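Local coordinates for protein packaging enzyme P4 (Pseudomonas phage phi6, PDB 4BLO) that probably hydrolyses nucleoside triphosphates as a hexameric RecA-like helicase motor to drive the viral RNA into the empty capsid, at residues L[18-23]-L[221-226]; L[39-44]-L[173-178]; L[253-258]-L[265-270]; L[119-124]-L[249-254]. All coordinates share one frame; numbering follows the deposited sequence.

The four contacts divide between a helical flank and the central mixed sheet of a RecA-like P-loop fold. Interaction 1 packs helix 7-22 on the turn after helix 208-222, and interaction 2 packs helix 38-54 on helix 167-179; their centres are about 11 Å apart, interaction 2 is nested inside interaction 1 along the chain, and the D21-K42 salt bridge ties them. Interactions 3 and 4, about 7 Å apart between centres, share G253 and A254 on strand 253-258, which takes its antiparallel partner in one and its parallel partner in the other. A probable hydrogen bond from G120 N to C225 O joins interaction 1 to interaction 4, linking the N-terminal helices to the sheet that carries the nucleotide site.

Interaction 1: residues L[18-23]-L[221-226]; sequences DLLDAS and TQYDCS
Y223 lays its ring against the last turn of helix 7-22, and most of the apolar contact comes from this one side chain. Its chi1 (-60°) sets CG anti to the carbonyl carbon, beside the backbone N, and the ring beyond it meets L20, whose CD2 stands above one face, 4.0 Å from the ring centroid and 17° off the normal, displaced toward the rim. This is a CH-pi contact, made by a leucine crossing the tyrosine at about a right angle. At the edge, near the ring plane, L19 O lies 3.3 Å from Y223 CE1. L19 adds its own side chain, CB meeting Y223 CD1 at 4.0 Å, while its two methyls fork over the turn: CD2 rests on Q222 O and CD1 on D224 OD2.

The polar contacts lie around S23, the first residue to leave helical geometry. S23 takes part in two weak hydrogen bonds: its O accepts from Y223 OH (3.4 Å) and its OG donates to Q222 OE1 (3.3 Å). The stronger polar ties of the turn belong to D224; the carboxylate touched by the L19 methyl is probably neutralised by two arginines, through salt bridges from R105 to OD1 and from R12 to OD2.

In the fold, the contact joins the end of helix 7-22 to the turn between helix 208-222 and strand 226-231, with I175 of helix 167-179 touching both L20 and Y223, and helix 38-54 packing against L20 through I41 and K42.

Interaction 2: residues L[39-44]-L[173-178]; sequences VVIKTY and VCIGLG
Y44 OH, hydrogen-bonded to I64 O, is packed by methyls of V173 and L177 from the facing helix. V173 brings up both of its methyls, CG2 to 3.7 Å and CG1 to 3.8 Å from Y44 OH, and L177 CD1 comes to 4.0 Å from the same oxygen. The buried hydroxyl thus lies among methyl groups on this side of its bond to I64. CG of Y44 sits anti to the backbone N (chi1 178°), and the ring beyond it reaches helix 167-179; L177 crosses it at about a right angle, its CG near the ring plane at the edge and 4.0 Å from Y44 CE2.

One turn earlier, I41 uses its CG2 branch. That methyl lies 3.6 Å from G176 N and 3.9 Å from I175 CG2, settling on backbone that carries no side chain. The I41 and G176 CA atoms approach to 5.5 Å, and the short helix axes to 9.0 Å at a crossing angle of -53°.

The helix pair is closed by its surroundings: helix 66-69 covers Y44 and V173 through P66, L20 of helix 7-22 touches both I41 and I175, and helix 167-179 also packs on strand 184-187 through C174 and L177.

Interaction 3: residues L[253-258]-L[265-270]; sequences GAILCA and TMFRTN
The F267 ring reaches across to the neighbouring strand, with CD1 3.8 Å from G253 CA and CZ 3.7 Å from I255 CG1. The ring spans G253 and I255, the two residues either side of A254, meets both obliquely, and is further enclosed by T122, P113 and S114. The other flat group, the R268 guanidinium, makes its bonds beyond the pair, NE to T251 O and NH2 to M248 O.

Beside the ring, I255 and T265 lie side by side and point the same way, with CG2 of each 3.9 Å apart. A254 and M266 project to the other face. The M266 chain bends at chi2 (-70°) and chi3 (-60°), and the second bend brings CE against the G253 backbone, 3.9 Å from G253 CA, and near A254 CB; M248 and F244 of helix 240-248 cover that side.

The backbones run antiparallel at 170°. A254 and M266 form the hydrogen-bonded pair, A254 N to M266 O and M266 N to A254 O both 2.8 Å with each donor in the carbonyl plane. G253 with F267 and I255 with T265 are the non-hydrogen-bonded pairs on either side, where CA-H...O contacts are made by G253 and T265.

Chemically, the single reciprocal pair A254/M266 binds the hairpin here, while G253 and I255 turn their backbone bonds to strand 120-126. The side-chain contacts across it are carbon to carbon, and the M266 side chain lies about 7 Å from a bound ADP.

Interaction 4: residues L[119-124]-L[249-254]; sequences SGVTAL and ASTVGA
T122 pairs with G253 and A123 with A254 in parallel register, the CA atoms of the first pair 3.9 Å apart, which sets strand 253-258 beside strand 120-126, the strand that leads into the Walker A loop of this P-loop fold. V121 O receives G253 N at 3.1 Å and, weakly, V252 N, so one carbonyl holds two successive amides where the loop turns into the strand.

The side chains follow this register. T122 lies against the G253 backbone, OG1 3.6 Å from G253 CA and CG2 3.6 Å from G253 C; G253 has no side chain at this point. On the face that carries A123, the V121 and T251 side chains cross obliquely, V121 CG1 3.8 Å from T251 CG2, and the latter methyl also meets A123 CB. V252 CG2 lies against S119 O and G120 CA. Helix 208-222 covers this end through F220, L213 and S217, and V151 of a neighbouring subunit packs on V252.

T251 OG1 sits between its own backbone N and carbonyl carbon (chi1 68°), from where it bonds G253 O at 2.6 Å; A123 N reaches that oxygen at 2.8 Å from the opposite face of its carbonyl plane.

Interaction 1: residues L[18-23]-L[221-226]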
loop_
_atom_site.group_PDB
_atom_site.type_symbol
_atom_site.label_atom_id
_atom_site.label_comp_id
_atom_site.label_asym_id
_atom_site.label_seq_id
_atom_site.Cartn_x
_atom_site.Cartn_y
_atom_site.Cartn_z
ATOM N N ASP L 18 11.633 38.946 19.264
ATOM C CA ASP L 18 10.273 39.450 19.129
ATOM C C ASP L 18 9.547 38.709 18.037
ATOM O O ASP L 18 8.451 38.220 18.301
ATOM C CB ASP L 18 10.268 40.957 18.866
ATOM C CG ASP L 18 10.642 41.734 20.101
ATOM O OD1 ASP L 18 9.809 41.803 21.028
ATOM O OD2 ASP L 18 11.765 42.287 20.138
ATOM N N LEU L 19 10.179 38.566 16.840
ATOM C CA LEU L 19 9.596 37.858 15.699
ATOM C C LEU L 19 9.156 36.452 16.091
ATOM O O LEU L 19 8.066 36.021 15.706
ATOM C CB LEU L 19 10.584 37.777 14.525
ATOM C CG LEU L 19 10.848 39.052 13.716
ATOM C CD1 LEU L 19 12.168 38.956 12.987
ATOM C CD2 LEU L 19 9.718 39.337 12.718
ATOM N N LEU L 20 9.992 35.762 16.884
ATOM C CA LEU L 20 9.747 34.403 17.354
ATOM C C LEU L 20 8.576 34.338 18.354
ATOM O O LEU L 20 7.729 33.444 18.236
ATOM C CB LEU L 20 11.028 33.808 17.970
ATOM C CG LEU L 20 12.151 33.437 16.992
ATOM C CD1 LEU L 20 13.476 33.375 17.688
ATOM C CD2 LEU L 20 11.876 32.117 16.290
ATOM N N ASP L 21 8.511 35.294 19.303
ATOM C CA ASP L 21 7.465 35.357 20.330
ATOM C C ASP L 21 6.127 35.846 19.781
ATOM O O ASP L 21 5.079 35.423 20.271
ATOM C CB ASP L 21 7.908 36.281 21.481
ATOM C CG ASP L 21 9.077 35.769 22.306
ATOM O OD1 ASP L 21 9.663 34.728 21.934
ATOM O OD2 ASP L 21 9.415 36.422 23.315
ATOM N N ALA L 22 6.170 36.756 18.793
ATOM C CA ALA L 22 5.003 37.384 18.177
ATOM C C ALA L 22 4.059 36.380 17.522
ATOM O O ALA L 22 2.844 36.504 17.675
ATOM C CB ALA L 22 5.447 38.409 17.143
ATOM N N SER L 23 4.609 35.403 16.790
ATOM C CA SER L 23 3.796 34.433 16.072
ATOM C C SER L 23 4.067 32.973 16.503
ATOM O O SER L 23 5.193 32.467 16.324
ATOM C CB SER L 23 4.008 34.577 14.564
ATOM O OG SER L 23 5.361 34.351 14.195
ATOM N N THR L 221 10.080 33.513 5.762
ATOM C CA THR L 221 9.533 34.833 5.408
ATOM C C THR L 221 9.094 35.569 6.679
ATOM O O THR L 221 9.351 36.763 6.817
ATOM C CB THR L 221 8.374 34.702 4.407
ATOM O OG1 THR L 221 8.790 33.883 3.307
ATOM C CG2 THR L 221 7.874 36.053 3.902
ATOM N N GLN L 222 8.472 34.841 7.617
ATOM C CA GLN L 222 7.998 35.360 8.892
ATOM C C GLN L 222 9.158 35.770 9.827
ATOM O O GLN L 222 8.984 36.705 10.618
ATOM C CB GLN L 222 7.140 34.301 9.579
ATOM C CG GLN L 222 5.977 34.903 10.332
ATOM C CD GLN L 222 4.880 33.890 10.526
ATOM O OE1 GLN L 222 5.044 32.917 11.275
ATOM N NE2 GLN L 222 3.735 34.106 9.868
ATOM N N TYR L 223 10.322 35.074 9.740
ATOM C CA TYR L 223 11.482 35.330 10.604
ATOM C C TYR L 223 12.640 36.054 9.864
ATOM O O TYR L 223 13.767 36.080 10.360
ATOM C CB TYR L 223 11.958 34.019 11.257
ATOM C CG TYR L 223 10.890 33.373 12.115
ATOM C CD1 TYR L 223 10.248 34.086 13.117
ATOM C CD2 TYR L 223 10.531 32.043 11.932
ATOM C CE1 TYR L 223 9.249 33.503 13.893
ATOM C CE2 TYR L 223 9.542 31.444 12.715
ATOM C CZ TYR L 223 8.915 32.173 13.704
ATOM O OH TYR L 223 7.948 31.579 14.487
ATOM N N ASP L 224 12.331 36.692 8.714
ATOM C CA ASP L 224 13.219 37.499 7.863
ATOM C C ASP L 224 14.512 36.772 7.450
ATOM O O ASP L 224 15.569 37.409 7.327
ATOM C CB ASP L 224 13.564 38.840 8.538
ATOM C CG ASP L 224 12.393 39.687 8.994
ATOM O OD1 ASP L 224 11.319 39.630 8.336
ATOM O OD2 ASP L 224 12.569 40.463 9.961
ATOM N N CYS L 225 14.415 35.444 7.214
ATOM C CA CYS L 225 15.537 34.586 6.804
ATOM C C CYS L 225 15.608 34.478 5.285
ATOM O O CYS L 225 14.572 34.429 4.610
ATOM C CB CYS L 225 15.422 33.194 7.420
ATOM S SG CYS L 225 15.286 33.163 9.224
ATOM N N SER L 226 16.830 34.360 4.768
ATOM C CA SER L 226 17.127 34.091 3.367
ATOM C C SER L 226 17.980 32.810 3.335
ATOM O O SER L 226 19.190 32.853 3.586
ATOM C CB SER L 226 17.825 35.273 2.709
ATOM O OG SER L 226 17.929 35.051 1.312
#

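Interaction 2: residues L[39-44]-L[173-178]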
loop_
_atom_site.group_PDB
_atom_site.type_symbol
_atom_site.label_atom_id
_atom_site.label_comp_id
_atom_site.label_asym_id
_atom_site.label_seq_id
_atom_site.Cartn_x
_atom_site.Cartn_y
_atom_site.Cartn_z
ATOM N N VAL L 39 11.486 29.003 21.987
ATOM C CA VAL L 39 12.430 29.196 23.101
ATOM C C VAL L 39 13.814 28.626 22.755
ATOM O O VAL L 39 14.821 29.303 22.961
ATOM C CB VAL L 39 11.881 28.581 24.418
ATOM C CG1 VAL L 39 12.842 28.785 25.584
ATOM C CG2 VAL L 39 10.508 29.150 24.755
ATOM N N VAL L 40 13.846 27.404 22.199
ATOM C CA VAL L 40 15.059 26.680 21.802
ATOM C C VAL L 40 15.888 27.536 20.811
ATOM O O VAL L 40 17.103 27.651 21.002
ATOM C CB VAL L 40 14.699 25.275 21.223
ATOM C CG1 VAL L 40 15.943 24.475 20.854
ATOM C CG2 VAL L 40 13.842 24.483 22.204
ATOM N N ILE L 41 15.225 28.165 19.800
ATOM C CA ILE L 41 15.872 29.014 18.781
ATOM C C ILE L 41 16.490 30.240 19.474
ATOM O O ILE L 41 17.651 30.575 19.198
ATOM C CB ILE L 41 14.908 29.404 17.620
ATOM C CG1 ILE L 41 14.268 28.151 16.966
ATOM C CG2 ILE L 41 15.632 30.232 16.563
ATOM C CD1 ILE L 41 12.868 28.335 16.516
ATOM N N LYS L 42 15.733 30.870 20.406
ATOM C CA LYS L 42 16.202 32.028 21.183
ATOM C C LYS L 42 17.449 31.658 22.003
ATOM O O LYS L 42 18.437 32.392 21.985
ATOM C CB LYS L 42 15.099 32.563 22.115
ATOM C CG LYS L 42 13.899 33.197 21.414
ATOM C CD LYS L 42 13.047 34.060 22.357
ATOM C CE LYS L 42 12.249 33.265 23.369
ATOM N NZ LYS L 42 11.445 34.152 24.246
ATOM N N THR L 43 17.399 30.491 22.677
ATOM C CA THR L 43 18.475 29.941 23.503
ATOM C C THR L 43 19.727 29.718 22.647
ATOM O O THR L 43 20.835 30.023 23.097
ATOM C CB THR L 43 18.007 28.646 24.197
ATOM O OG1 THR L 43 16.723 28.865 24.795
ATOM C CG2 THR L 43 18.988 28.171 25.261
ATOM N N TYR L 44 19.539 29.219 21.404
ATOM C CA TYR L 44 20.622 28.990 20.445
ATOM C C TYR L 44 21.283 30.319 20.071
ATOM O O TYR L 44 22.505 30.399 20.126
ATOM C CB TYR L 44 20.106 28.262 19.192
ATOM C CG TYR L 44 21.160 28.038 18.127
ATOM C CD1 TYR L 44 22.114 27.033 18.262
ATOM C CD2 TYR L 44 21.167 28.793 16.956
ATOM C CE1 TYR L 44 23.088 26.822 17.285
ATOM C CE2 TYR L 44 22.131 28.586 15.965
ATOM C CZ TYR L 44 23.092 27.600 16.135
ATOM O OH TYR L 44 24.042 27.383 15.161
ATOM N N VAL L 173 19.373 26.244 13.250
ATOM C CA VAL L 173 20.455 26.991 12.619
ATOM C C VAL L 173 19.897 27.927 11.535
ATOM O O VAL L 173 20.313 29.087 11.481
ATOM C CB VAL L 173 21.570 26.066 12.065
ATOM C CG1 VAL L 173 22.785 26.878 11.616
ATOM C CG2 VAL L 173 21.995 25.032 13.098
ATOM N N CYS L 174 18.945 27.444 10.709
ATOM C CA CYS L 174 18.337 28.229 9.633
ATOM C C CYS L 174 17.574 29.450 10.181
ATOM O O CYS L 174 17.866 30.570 9.757
ATOM C CB CYS L 174 17.435 27.357 8.766
ATOM S SG CYS L 174 18.325 26.356 7.541
ATOM N N ILE L 175 16.625 29.246 11.127
ATOM C CA ILE L 175 15.833 30.329 11.724
ATOM C C ILE L 175 16.720 31.197 12.638
ATOM O O ILE L 175 16.705 32.419 12.505
ATOM C CB ILE L 175 14.569 29.801 12.469
ATOM C CG1 ILE L 175 13.619 29.073 11.494
ATOM C CG2 ILE L 175 13.827 30.935 13.209
ATOM C CD1 ILE L 175 12.714 28.019 12.145
ATOM N N GLY L 176 17.476 30.563 13.527
ATOM C CA GLY L 176 18.355 31.250 14.469
ATOM C C GLY L 176 19.338 32.209 13.845
ATOM O O GLY L 176 19.317 33.403 14.162
ATOM N N LEU L 177 20.196 31.703 12.939
ATOM C CA LEU L 177 21.228 32.518 12.282
ATOM C C LEU L 177 20.672 33.352 11.124
ATOM O O LEU L 177 21.129 34.480 10.920
ATOM C CB LEU L 177 22.414 31.665 11.802
ATOM C CG LEU L 177 23.185 30.869 12.878
ATOM C CD1 LEU L 177 24.379 30.176 12.273
ATOM C CD2 LEU L 177 23.675 31.770 14.009
ATOM N N GLY L 178 19.697 32.799 10.398
ATOM C CA GLY L 178 19.067 33.469 9.265
ATOM C C GLY L 178 18.352 34.746 9.643
ATOM O O GLY L 178 18.400 35.718 8.881
#

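Interaction 3: residues L[253-258]-L[265-270]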
loop_
_atom_site.group_PDB
_atom_site.type_symbol
_atom_site.label_atom_id
_atom_site.label_comp_id
_atom_site.label_asym_id
_atom_site.label_seq_id
_atom_site.Cartn_x
_atom_site.Cartn_y
_atom_site.Cartn_z
ATOM N N GLY L 253 12.494 31.514 -4.148
ATOM C CA GLY L 253 13.623 31.351 -5.053
ATOM C C GLY L 253 13.806 29.917 -5.514
ATOM O O GLY L 253 13.584 28.958 -4.760
ATOM N N ALA L 254 14.191 29.755 -6.775
ATOM C CA ALA L 254 14.442 28.438 -7.338
ATOM C C ALA L 254 15.520 28.544 -8.395
ATOM O O ALA L 254 15.508 29.470 -9.208
ATOM C CB ALA L 254 13.161 27.844 -7.917
ATOM N N ILE L 255 16.471 27.600 -8.341
ATOM C CA ILE L 255 17.610 27.461 -9.250
ATOM C C ILE L 255 17.679 26.032 -9.756
ATOM O O ILE L 255 17.689 25.103 -8.943
ATOM C CB ILE L 255 18.964 27.844 -8.583
ATOM C CG1 ILE L 255 18.922 29.206 -7.857
ATOM C CG2 ILE L 255 20.108 27.780 -9.595
ATOM C CD1 ILE L 255 19.878 29.304 -6.664
ATOM N N LEU L 256 17.757 25.854 -11.089
ATOM C CA LEU L 256 17.939 24.548 -11.702
ATOM C C LEU L 256 19.380 24.435 -12.184
ATOM O O LEU L 256 19.916 25.380 -12.755
ATOM C CB LEU L 256 16.937 24.280 -12.852
ATOM C CG LEU L 256 17.006 22.853 -13.526
ATOM C CD1 LEU L 256 16.609 21.734 -12.562
ATOM C CD2 LEU L 256 16.190 22.787 -14.804
ATOM N N CYS L 257 20.005 23.290 -11.920
ATOM C CA CYS L 257 21.364 22.963 -12.336
ATOM C C CYS L 257 21.341 21.824 -13.308
ATOM O O CYS L 257 20.599 20.853 -13.149
ATOM C CB CYS L 257 22.247 22.627 -11.143
ATOM S SG CYS L 257 22.705 24.051 -10.141
ATOM N N ALA L 258 22.213 21.927 -14.285
ATOM C CA ALA L 258 22.394 20.957 -15.344
ATOM C C ALA L 258 23.762 21.165 -15.966
ATOM O O ALA L 258 24.119 22.295 -16.347
ATOM C CB ALA L 258 21.290 21.102 -16.385
ATOM N N THR L 265 16.394 29.848 -13.390
ATOM C CA THR L 265 16.213 30.547 -12.114
ATOM C C THR L 265 14.879 31.268 -12.029
ATOM O O THR L 265 14.272 31.620 -13.040
ATOM C CB THR L 265 17.324 31.532 -11.778
ATOM O OG1 THR L 265 17.450 32.547 -12.781
ATOM C CG2 THR L 265 18.627 30.856 -11.406
ATOM N N MET L 266 14.444 31.489 -10.797
ATOM C CA MET L 266 13.236 32.207 -10.435
ATOM C C MET L 266 13.474 32.838 -9.085
ATOM O O MET L 266 13.844 32.132 -8.138
ATOM C CB MET L 266 12.031 31.250 -10.400
ATOM C CG MET L 266 10.690 31.906 -10.161
ATOM S SD MET L 266 10.419 32.582 -8.515
ATOM C CE MET L 266 10.610 31.123 -7.506
ATOM N N PHE L 267 13.232 34.154 -8.986
ATOM C CA PHE L 267 13.375 34.908 -7.747
ATOM C C PHE L 267 12.285 35.952 -7.646
ATOM O O PHE L 267 12.047 36.714 -8.593
ATOM C CB PHE L 267 14.774 35.555 -7.617
ATOM C CG PHE L 267 15.932 34.582 -7.680
ATOM C CD1 PHE L 267 16.185 33.699 -6.628
ATOM C CD2 PHE L 267 16.781 34.551 -8.785
ATOM C CE1 PHE L 267 17.265 32.805 -6.683
ATOM C CE2 PHE L 267 17.866 33.657 -8.834
ATOM C CZ PHE L 267 18.098 32.793 -7.784
ATOM N N ARG L 268 11.606 35.953 -6.491
ATOM C CA ARG L 268 10.538 36.888 -6.124
ATOM C C ARG L 268 11.195 38.052 -5.404
ATOM O O ARG L 268 11.492 37.956 -4.211
ATOM C CB ARG L 268 9.483 36.200 -5.241
ATOM C CG ARG L 268 8.807 35.014 -5.908
ATOM C CD ARG L 268 7.831 34.314 -4.998
ATOM N NE ARG L 268 7.550 32.966 -5.493
ATOM C CZ ARG L 268 6.528 32.633 -6.278
ATOM N NH1 ARG L 268 5.632 33.545 -6.638
ATOM N NH2 ARG L 268 6.377 31.381 -6.680
ATOM N N THR L 269 11.502 39.125 -6.161
ATOM C CA THR L 269 12.209 40.304 -5.666
ATOM C C THR L 269 11.282 41.477 -5.386
ATOM O O THR L 269 10.084 41.392 -5.645
ATOM C CB THR L 269 13.274 40.748 -6.696
ATOM O OG1 THR L 269 12.629 41.276 -7.862
ATOM C CG2 THR L 269 14.253 39.638 -7.060
ATOM N N ASN L 270 11.865 42.598 -4.912
ATOM C CA ASN L 270 11.148 43.853 -4.689
ATOM C C ASN L 270 10.851 44.527 -6.054
ATOM O O ASN L 270 9.948 45.365 -6.140
ATOM C CB ASN L 270 11.908 44.803 -3.724
ATOM C CG ASN L 270 13.390 45.036 -3.980
ATOM O OD1 ASN L 270 13.890 45.008 -5.113
ATOM N ND2 ASN L 270 14.123 45.343 -2.918
#

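Interaction 4: residues L[119-124]-L[249-254]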
loop_
_atom_site.group_PDB
_atom_site.type_symbol
_atom_site.label_atom_id
_atom_site.label_comp_id
_atom_site.label_asym_id
_atom_site.label_seq_id
_atom_site.Cartn_x
_atom_site.Cartn_y
_atom_site.Cartn_z
ATOM N N SER L 119 12.313 37.562 1.889
ATOM C CA SER L 119 12.702 36.533 2.849
ATOM C C SER L 119 11.883 35.275 2.570
ATOM O O SER L 119 10.708 35.368 2.196
ATOM C CB SER L 119 12.488 37.022 4.277
ATOM O OG SER L 119 13.268 38.177 4.532
ATOM N N GLY L 120 12.529 34.122 2.681
ATOM C CA GLY L 120 11.907 32.829 2.418
ATOM C C GLY L 120 12.932 31.767 2.105
ATOM O O GLY L 120 14.070 31.834 2.584
ATOM N N VAL L 121 12.551 30.786 1.281
ATOM C CA VAL L 121 13.484 29.732 0.908
ATOM C C VAL L 121 13.699 29.717 -0.615
ATOM O O VAL L 121 12.814 30.074 -1.398
ATOM C CB VAL L 121 13.117 28.337 1.493
ATOM C CG1 VAL L 121 12.145 27.559 0.610
ATOM C CG2 VAL L 121 14.372 27.523 1.760
ATOM N N THR L 122 14.930 29.390 -0.992
ATOM C CA THR L 122 15.394 29.239 -2.361
ATOM C C THR L 122 15.751 27.761 -2.496
ATOM O O THR L 122 16.314 27.196 -1.555
ATOM C CB THR L 122 16.519 30.223 -2.653
ATOM O OG1 THR L 122 16.030 31.553 -2.434
ATOM C CG2 THR L 122 17.076 30.082 -4.067
ATOM N N ALA L 123 15.337 27.112 -3.609
ATOM C CA ALA L 123 15.579 25.683 -3.790
ATOM C C ALA L 123 16.520 25.432 -4.940
ATOM O O ALA L 123 16.209 25.722 -6.091
ATOM C CB ALA L 123 14.264 24.925 -3.993
ATOM N N LEU L 124 17.683 24.891 -4.613
ATOM C CA LEU L 124 18.717 24.590 -5.587
ATOM C C LEU L 124 18.543 23.146 -6.038
ATOM O O LEU L 124 18.946 22.218 -5.344
ATOM C CB LEU L 124 20.112 24.886 -4.989
ATOM C CG LEU L 124 21.386 24.597 -5.767
ATOM C CD1 LEU L 124 21.518 25.489 -6.962
ATOM C CD2 LEU L 124 22.565 24.756 -4.858
ATOM N N ALA L 249 6.588 27.375 -7.984
ATOM C CA ALA L 249 5.287 27.807 -7.452
ATOM C C ALA L 249 5.179 27.599 -5.919
ATOM O O ALA L 249 4.186 28.013 -5.313
ATOM C CB ALA L 249 4.175 27.043 -8.158
ATOM N N SER L 250 6.211 26.975 -5.304
ATOM C CA SER L 250 6.254 26.655 -3.881
ATOM C C SER L 250 7.397 27.353 -3.114
ATOM O O SER L 250 7.465 27.206 -1.891
ATOM C CB SER L 250 6.381 25.143 -3.709
ATOM O OG SER L 250 5.309 24.469 -4.348
ATOM N N THR L 251 8.295 28.099 -3.799
ATOM C CA THR L 251 9.400 28.782 -3.116
ATOM C C THR L 251 9.555 30.247 -3.591
ATOM O O THR L 251 9.085 30.593 -4.681
ATOM C CB THR L 251 10.735 28.020 -3.318
ATOM O OG1 THR L 251 11.132 28.097 -4.693
ATOM C CG2 THR L 251 10.705 26.569 -2.797
ATOM N N VAL L 252 10.239 31.088 -2.770
ATOM C CA VAL L 252 10.565 32.502 -3.008
ATOM C C VAL L 252 11.709 32.593 -4.072
ATOM O O VAL L 252 11.855 33.611 -4.778
ATOM C CB VAL L 252 10.941 33.166 -1.637
ATOM C CG1 VAL L 252 11.709 34.475 -1.801
ATOM C CG2 VAL L 252 9.695 33.383 -0.776
ATOM N N GLY L 253 12.494 31.514 -4.148
ATOM C CA GLY L 253 13.623 31.351 -5.053
ATOM C C GLY L 253 13.806 29.917 -5.514
ATOM O O GLY L 253 13.584 28.958 -4.760
ATOM N N ALA L 254 14.191 29.755 -6.775
ATOM C CA ALA L 254 14.442 28.438 -7.338
ATOM C C ALA L 254 15.520 28.544 -8.395
ATOM O O ALA L 254 15.508 29.470 -9.208
ATOM C CB ALA L 254 13.161 27.844 -7.917
#